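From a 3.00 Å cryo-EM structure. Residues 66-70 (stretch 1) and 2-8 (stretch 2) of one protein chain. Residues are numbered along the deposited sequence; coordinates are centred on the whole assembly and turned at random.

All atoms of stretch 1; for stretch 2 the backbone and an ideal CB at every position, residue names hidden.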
# COMPACT_ATOMS: atom_id res chain seq x y z
N ARG B 66 5.70 33.60 21.31
CA ARG B 66 5.79 34.47 22.48
C ARG B 66 7.26 34.64 22.84
O ARG B 66 7.89 33.72 23.37
CB ARG B 66 5.00 33.88 23.65
CG ARG B 66 5.13 34.65 24.95
CD ARG B 66 4.20 34.06 26.00
NE ARG B 66 4.60 34.40 27.36
CZ ARG B 66 3.96 35.26 28.13
NH1 ARG B 66 2.87 35.87 27.68
NH2 ARG B 66 4.40 35.51 29.36
N LEU B 67 7.80 35.82 22.55
CA LEU B 67 9.19 36.13 22.84
C LEU B 67 9.29 36.94 24.12
O LEU B 67 8.51 37.87 24.34
CB LEU B 67 9.83 36.90 21.68
CG LEU B 67 9.47 36.46 20.27
CD1 LEU B 67 10.22 37.31 19.26
CD2 LEU B 67 9.78 34.99 20.05
N SER B 68 10.25 36.59 24.96
CA SER B 68 10.52 37.31 26.19
C SER B 68 11.99 37.66 26.26
O SER B 68 12.84 36.94 25.73
CB SER B 68 10.12 36.49 27.43
OG SER B 68 10.84 36.91 28.57
N LEU B 69 12.29 38.78 26.92
CA LEU B 69 13.64 39.31 26.99
C LEU B 69 14.06 39.51 28.44
O LEU B 69 14.56 40.56 28.83
CB LEU B 69 13.74 40.61 26.19
CG LEU B 69 15.06 41.38 26.19
CD1 LEU B 69 16.15 40.55 25.55
CD2 LEU B 69 14.92 42.70 25.45
N ASP B 70 13.83 38.49 29.27
CA ASP B 70 14.32 38.53 30.64
C ASP B 70 15.84 38.72 30.64
O ASP B 70 16.51 38.38 29.66
CB ASP B 70 13.93 37.24 31.37
CG ASP B 70 14.38 35.99 30.65
OD1 ASP B 70 14.64 36.07 29.43
OD2 ASP B 70 14.48 34.93 31.30
N UNK B 2 7.39 44.90 19.20
CA UNK B 2 8.70 45.36 18.74
C UNK B 2 9.76 44.28 18.89
O UNK B 2 10.72 44.25 18.11
CB UNK B 2 9.12 46.61 19.51
N UNK B 3 9.61 43.38 19.87
CA UNK B 3 10.56 42.28 20.01
C UNK B 3 10.39 41.27 18.88
O UNK B 3 11.38 40.78 18.32
CB UNK B 3 10.39 41.59 21.37
N UNK B 4 9.14 40.95 18.53
CA UNK B 4 8.90 40.13 17.35
C UNK B 4 9.38 40.82 16.09
O UNK B 4 9.85 40.16 15.16
CB UNK B 4 7.41 39.79 17.23
N UNK B 5 9.30 42.16 16.05
CA UNK B 5 9.86 42.89 14.92
C UNK B 5 11.37 42.73 14.86
O UNK B 5 11.94 42.59 13.78
CB UNK B 5 9.49 44.37 15.01
N UNK B 6 12.03 42.76 16.02
CA UNK B 6 13.48 42.56 16.05
C UNK B 6 13.85 41.17 15.56
O UNK B 6 14.82 41.00 14.80
CB UNK B 6 14.02 42.78 17.46
N UNK B 7 13.09 40.15 15.97
CA UNK B 7 13.36 38.80 15.48
C UNK B 7 13.11 38.70 13.98
O UNK B 7 13.88 38.05 13.26
CB UNK B 7 12.50 37.78 16.23
N UNK B 8 12.04 39.33 13.50
CA UNK B 8 11.75 39.31 12.07
C UNK B 8 12.85 40.01 11.28
O UNK B 8 13.18 39.60 10.16
CB UNK B 8 10.40 39.97 11.79

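Every position from 2 to 8 has helical backbone angles, with phi between -71° and -63° and psi between -42° and -29°. The helix axis crosses strand 66-68 at 96°, with a closest approach of 8.6 Å, so the contact is compact and centres on L67, whose CA-to-CB bond points toward the helix.

Position 2 has nothing of stretch 1 within 5.5 Å of its ideal CB. Stretch 1 therefore hardly restricts the choice, and many residues would serve. The deposited residue is T2, which makes no contact here.

Position 3 points toward the strand, its ideal CB 4.7 Å from L67 CB. Beyond it lie the apolar side chains of L67 and L69, with no charged group close by, so a medium-sized aliphatic residue such as leucine, isoleucine or methionine would suit. It is L3, with chi1 t and chi2 p. Its CD2 lies 4.0 Å from L67 CB and 3.8 Å from L69 CB, and also 4.1 Å from S68 C, so one methyl group packs along the chain from L67 to L69.

Position 4 pairs in register with the strand, its CA 6.8 Å from L67 CA. The CA-to-CB bond points sideways, yet the ideal CB is only 4.3 Å from L67 CD1. Alanine, valine or threonine could offer a carbon to that methyl. The residue is T4, chi1 p: L67 CD1 lies 3.7 Å from both T4 CA and T4 CG2, so the leucine methyl packs against backbone and side chain alike. T4 OG1 is hydrogen-bonded to a residue adjoining one of the stretches.

Position 5 points away, and its ideal CB meets nothing of stretch 1 within 5.5 Å; polar or apolar residues are equally admissible on this evidence. It is L5, which makes no contact with the strand.

Position 6 points toward stretch 1 but across a gap, again with nothing within 5.5 Å of the ideal CB. Small or larger residues remain possible. The deposited A6 stays short of contact, its CB 6.9 Å from L67 CD1.

Position 7, one turn beyond 3, points toward stretch 1 with its ideal CB 3.8 Å from L67 CD1. Alanine would already touch; a longer aliphatic chain could extend the apolar contact. It is L7, chi1 t and chi2 off-rotamer at 138°, whose CD1 reaches L67 CD1 at 3.6 Å.

Position 8 is out of reach, leaving its identity open; it is A8. No hydrogen bond joins the stretches, and the 264 Å² buried between them reflects largely apolar packing around L67.

Stretch 2, residues 2-8: TLTLALA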
# COMPACT_ATOMS: atom_id res chain seq x y z
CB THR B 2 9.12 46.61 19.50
OG1 THR B 2 7.97 47.44 19.73
CG2 THR B 2 10.14 47.40 18.70
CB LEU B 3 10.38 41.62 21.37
CG LEU B 3 11.45 40.62 21.78
CD1 LEU B 3 12.82 41.18 21.46
CD2 LEU B 3 11.34 40.30 23.25
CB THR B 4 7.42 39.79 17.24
OG1 THR B 4 6.65 40.99 17.32
CG2 THR B 4 7.00 38.85 18.35
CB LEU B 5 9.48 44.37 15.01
CG LEU B 5 10.18 45.29 14.02
CD1 LEU B 5 9.77 44.96 12.60
CD2 LEU B 5 9.90 46.75 14.34
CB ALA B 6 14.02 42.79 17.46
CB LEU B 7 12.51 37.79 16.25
CG LEU B 7 12.93 36.33 16.11
CD1 LEU B 7 12.84 35.64 17.45
CD2 LEU B 7 12.07 35.61 15.10
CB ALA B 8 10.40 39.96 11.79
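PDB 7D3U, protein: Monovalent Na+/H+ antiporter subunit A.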